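Local coordinates for Lmo2445 protein (Listeria monocytogenes EGD-e, PDB 5HZL) that is of unknown function but is a secreted, internalin-like leucine-rich repeat protein that binds calcium ions, at residues N79-A84 / A102-E107; S158-E163 / L182-E187. One frame throughout, in Å; residues are numbered along the deposited sequence.

Contact 1 (N79-A84 / A102-E107); sequences NAIELA and ALENIE
Strands Glu82-Ala84 and Asn105-Glu107 run side by side in the same direction, their axes 4.9 Å apart and 8° from parallel, with Leu83 N donating to Asn105 O and Glu107 N to Leu83 O. Just before the strands Ile81 O is gripped twice, by Asn105 N and, at 2.8 Å, by Glu104 N, which comes in tilted from the carbonyl plane. Earlier still, one water bridges Ala80 O and Ala102 N. Leu83 and Ile106 turn to the buried face of the sheet. Leu103, whose CG is anti to the backbone N (chi1 -167°), has its CD1 3.9 Å from Leu83 CB and 3.6 Å from Leu83 N. On the other face Glu82 and Asn105 lie alongside each other, pointing the same way, with carboxylate and amide planes 81° apart; Glu82 OE2 and Asn105 ND2, 3.7 Å apart, form no hydrogen bond, and Asn105 OD1 accepts from Asn126 ND2 of the next rung. Glu82 OE1 and Glu107 OE1 are 3.8 Å apart, a like-charge approach that would probably be mildly repulsive. Ile81 crosses the extended Glu104 chain, CG2 reaching Glu104 OE2 at 3.5 Å. This is the rung-on-rung stacking of a leucine-rich repeat: strand 56-58 flanks Glu82-Ala84, strand 126-128 follows Asn105-Glu107, and Leu96, Leu100, Tyr121 and Leu124 from the loops pack against the leucines and Ile106.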
# COMPACT_ATOMS: atom_id res chain seq x y z
N ASN A 79 13.33 -23.59 -2.05
CA ASN A 79 12.05 -23.94 -2.73
C ASN A 79 10.76 -23.33 -2.18
O ASN A 79 9.67 -23.71 -2.60
CB ASN A 79 11.87 -25.45 -2.67
CG ASN A 79 13.01 -26.17 -3.31
OD1 ASN A 79 13.50 -25.78 -4.36
ND2 ASN A 79 13.42 -27.24 -2.69
N ALA A 80 10.88 -22.40 -1.24
CA ALA A 80 9.71 -21.78 -0.68
C ALA A 80 9.14 -20.83 -1.72
O ALA A 80 9.79 -19.87 -2.11
CB ALA A 80 10.08 -21.04 0.60
N ILE A 81 7.93 -21.13 -2.20
CA ILE A 81 7.27 -20.28 -3.20
C ILE A 81 6.23 -19.34 -2.60
O ILE A 81 5.74 -18.48 -3.31
CB ILE A 81 6.63 -21.09 -4.36
CG1 ILE A 81 5.46 -21.97 -3.91
CG2 ILE A 81 7.70 -21.91 -5.08
CD1 ILE A 81 4.73 -22.64 -5.06
N GLU A 82 5.92 -19.48 -1.31
CA GLU A 82 4.93 -18.65 -0.66
C GLU A 82 5.36 -18.15 0.71
O GLU A 82 5.89 -18.91 1.51
CB GLU A 82 3.64 -19.47 -0.49
CG GLU A 82 2.53 -18.79 0.31
CD GLU A 82 1.29 -19.68 0.49
OE1 GLU A 82 0.93 -19.94 1.66
OE2 GLU A 82 0.72 -20.16 -0.52
N LEU A 83 5.13 -16.87 0.97
CA LEU A 83 5.42 -16.24 2.25
C LEU A 83 4.07 -15.78 2.84
O LEU A 83 3.41 -14.92 2.26
CB LEU A 83 6.33 -15.03 2.06
CG LEU A 83 6.63 -14.25 3.34
CD1 LEU A 83 7.25 -15.15 4.41
CD2 LEU A 83 7.54 -13.07 3.02
N ALA A 84 3.68 -16.36 3.97
CA ALA A 84 2.44 -16.04 4.67
C ALA A 84 2.76 -15.25 5.96
O ALA A 84 3.19 -15.85 6.96
CB ALA A 84 1.70 -17.32 5.01
N ALA A 102 13.06 -18.33 -4.59
CA ALA A 102 11.99 -18.91 -5.41
C ALA A 102 10.59 -18.34 -5.13
O ALA A 102 9.59 -18.84 -5.65
CB ALA A 102 11.97 -20.42 -5.17
N LEU A 103 10.53 -17.26 -4.34
CA LEU A 103 9.25 -16.67 -3.96
C LEU A 103 8.36 -16.28 -5.15
O LEU A 103 8.81 -15.60 -6.07
CB LEU A 103 9.49 -15.46 -3.06
CG LEU A 103 8.26 -14.93 -2.32
CD1 LEU A 103 7.61 -16.02 -1.47
CD2 LEU A 103 8.68 -13.75 -1.46
N GLU A 104 7.11 -16.74 -5.10
CA GLU A 104 6.11 -16.47 -6.16
C GLU A 104 4.87 -15.76 -5.64
O GLU A 104 4.18 -15.09 -6.41
CB GLU A 104 5.61 -17.78 -6.78
CG GLU A 104 6.68 -18.66 -7.37
CD GLU A 104 6.15 -19.96 -7.96
OE1 GLU A 104 4.92 -20.15 -8.03
OE2 GLU A 104 7.00 -20.79 -8.36
N ASN A 105 4.60 -15.90 -4.34
CA ASN A 105 3.42 -15.34 -3.74
C ASN A 105 3.61 -14.81 -2.33
O ASN A 105 4.13 -15.50 -1.49
CB ASN A 105 2.42 -16.48 -3.70
CG ASN A 105 1.10 -16.08 -3.10
OD1 ASN A 105 0.73 -14.91 -3.14
ND2 ASN A 105 0.38 -17.05 -2.55
N ILE A 106 3.16 -13.59 -2.09
CA ILE A 106 3.22 -12.96 -0.76
C ILE A 106 1.79 -12.65 -0.28
O ILE A 106 1.09 -11.89 -0.93
CB ILE A 106 4.04 -11.65 -0.75
CG1 ILE A 106 5.51 -11.96 -1.01
CG2 ILE A 106 3.89 -10.91 0.59
CD1 ILE A 106 6.43 -10.76 -0.96
N GLU A 107 1.39 -13.25 0.84
CA GLU A 107 0.08 -13.03 1.44
C GLU A 107 0.34 -12.32 2.76
O GLU A 107 0.65 -12.96 3.77
CB GLU A 107 -0.66 -14.35 1.60
CG GLU A 107 -1.15 -14.91 0.27
CD GLU A 107 -1.78 -16.29 0.37
OE1 GLU A 107 -1.55 -17.01 1.38
OE2 GLU A 107 -2.50 -16.67 -0.59
O HOH W 1 12.46 -19.26 -1.99

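Contact 2 (S158-E163 / L182-E187); sequences SGYIAE and LISIPE. With CA (calcium ion), chain D.
Ile161 meets Leu182 and Pro186 on the inner side of two successive rungs of the leucine-rich repeat, where a short parallel bridge between Gly159 and Leu182 gives way to non-strand backbone. Ile161 and Leu182 cross at about a right angle, with Ile161 CG2 3.8 Å from Leu182 CD2. The other branch of Ile161 has CG1 between the backbone N and the carbonyl carbon (chi1 64°); its terminal CD1 meets the ring of Pro186, nearest at CD, and also touches Leu182 CD1. Phe200 borders both Leu182 and Pro186, continuing this apolar layer.

Ser184 occupies the middle of the contact. Its OG, anti to the backbone N (chi1 172°), donates to Ile161 O over 2.8 Å in the carbonyl plane. The same serine lies obliquely by the Tyr160 ring, with CB 3.5 Å from CD1 of that tyrosine. Nearer the bridge, Ile183 N donates to Gly159 O from above the carbonyl plane, and Ile183 CG1 packs over the same peptide. Gly159 has a positive phi, a conformation that favours glycine.

Pro186 occupies the N-cap position of helix 187-191 and is the centre of an inverse gamma turn. Glu187, the next residue, extends beside Glu163 in the same direction, their carboxylate planes 34° apart. Both acids bind one calcium ion, which probably offsets their mutual repulsion. Asp230, a further acid of this calcium site that does not bind the ion in this chain, brings OD2 close to Glu187 OE1. The ion is bound by Glu163 OE1 at 2.5 Å and Glu187 OE2 at 2.6 Å, and these two oxygens lie 3.1 Å from each other.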
# COMPACT_ATOMS: atom_id res chain seq x y z
N SER A 158 -1.27 7.04 0.54
CA SER A 158 -1.61 8.44 0.63
C SER A 158 -0.79 9.37 -0.23
O SER A 158 0.33 9.06 -0.64
CB SER A 158 -1.37 8.86 2.09
OG SER A 158 -2.03 7.99 3.00
N GLY A 159 -1.39 10.54 -0.46
CA GLY A 159 -0.75 11.59 -1.22
C GLY A 159 -0.86 11.47 -2.71
O GLY A 159 -1.78 10.84 -3.24
N TYR A 160 0.09 12.10 -3.38
CA TYR A 160 0.17 12.13 -4.82
C TYR A 160 1.02 11.00 -5.39
O TYR A 160 2.04 10.66 -4.83
CB TYR A 160 0.79 13.48 -5.24
CG TYR A 160 0.95 13.68 -6.74
CD1 TYR A 160 -0.07 14.24 -7.50
CD2 TYR A 160 2.11 13.29 -7.39
CE1 TYR A 160 0.06 14.41 -8.87
CE2 TYR A 160 2.26 13.46 -8.75
CZ TYR A 160 1.23 14.02 -9.49
OH TYR A 160 1.39 14.18 -10.84
N ILE A 161 0.57 10.43 -6.51
CA ILE A 161 1.34 9.40 -7.23
C ILE A 161 1.40 9.78 -8.70
O ILE A 161 0.42 10.27 -9.27
CB ILE A 161 0.86 7.96 -7.03
CG1 ILE A 161 -0.54 7.73 -7.57
CG2 ILE A 161 0.91 7.62 -5.55
CD1 ILE A 161 -0.95 6.28 -7.42
N ALA A 162 2.57 9.55 -9.30
CA ALA A 162 2.82 9.90 -10.68
C ALA A 162 1.94 9.15 -11.68
O ALA A 162 1.50 8.03 -11.43
CB ALA A 162 4.29 9.69 -11.00
N GLU A 163 1.68 9.81 -12.81
CA GLU A 163 0.89 9.22 -13.88
C GLU A 163 1.59 7.98 -14.42
O GLU A 163 0.92 7.01 -14.76
CB GLU A 163 0.64 10.23 -15.04
CG GLU A 163 -0.24 11.44 -14.68
CD GLU A 163 -0.59 12.35 -15.88
OE1 GLU A 163 -1.43 13.27 -15.71
OE2 GLU A 163 -0.06 12.17 -17.00
N LEU A 182 -5.43 8.47 -1.77
CA LEU A 182 -4.71 9.11 -2.87
C LEU A 182 -5.47 10.33 -3.41
O LEU A 182 -6.69 10.33 -3.45
CB LEU A 182 -4.50 8.08 -3.98
CG LEU A 182 -3.63 6.89 -3.58
CD1 LEU A 182 -3.67 5.79 -4.63
CD2 LEU A 182 -2.21 7.38 -3.32
N ILE A 183 -4.72 11.36 -3.82
CA ILE A 183 -5.30 12.60 -4.36
C ILE A 183 -5.00 12.71 -5.85
O ILE A 183 -5.20 13.75 -6.47
CB ILE A 183 -4.72 13.85 -3.66
CG1 ILE A 183 -3.23 14.07 -3.98
CG2 ILE A 183 -4.95 13.73 -2.16
CD1 ILE A 183 -2.66 15.37 -3.49
N SER A 184 -4.55 11.61 -6.42
CA SER A 184 -4.13 11.57 -7.79
C SER A 184 -4.41 10.18 -8.33
O SER A 184 -4.62 9.24 -7.56
CB SER A 184 -2.63 11.85 -7.77
OG SER A 184 -2.02 11.69 -9.03
N ILE A 185 -4.40 10.05 -9.66
CA ILE A 185 -4.65 8.79 -10.31
C ILE A 185 -3.42 8.32 -11.11
O ILE A 185 -2.78 9.13 -11.79
CB ILE A 185 -5.83 8.92 -11.32
CG1 ILE A 185 -7.10 9.39 -10.61
CG2 ILE A 185 -6.10 7.59 -12.05
CD1 ILE A 185 -8.31 9.53 -11.52
N PRO A 186 -3.08 7.01 -11.02
CA PRO A 186 -2.00 6.47 -11.85
C PRO A 186 -2.61 6.26 -13.25
O PRO A 186 -3.01 5.16 -13.61
CB PRO A 186 -1.65 5.15 -11.17
CG PRO A 186 -2.90 4.75 -10.47
CD PRO A 186 -3.61 6.00 -10.09
N GLU A 187 -2.68 7.34 -14.02
CA GLU A 187 -3.30 7.31 -15.35
C GLU A 187 -2.76 6.32 -16.37
O GLU A 187 -3.54 5.57 -16.94
CB GLU A 187 -3.30 8.69 -15.99
CG GLU A 187 -4.22 9.68 -15.31
CD GLU A 187 -4.39 10.96 -16.09
OE1 GLU A 187 -5.45 11.59 -15.92
OE2 GLU A 187 -3.48 11.33 -16.88
CA CA D . -3.06 13.74 -17.61

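Contact 1 closes before contact 2 opens along the chain, and the two lie on opposite sides of its centre, their own centres 29 Å apart and their nearest atoms about 19 Å apart. Contact 1 joins the second and third strands of the seven-stranded parallel sheet, near its N-terminal end. Contact 2 lies outside that sheet; it starts on the two-stranded pairing of 158-159 with 181-182 and runs on to the start of helix 187-191. There it meets helix 223-227 and Tyr292 of the mixed sheet. Contact 1 thus belongs to the regular stacking of rungs, and contact 2 to a place near the C-terminal region where one calcium ion joins two successive rungs.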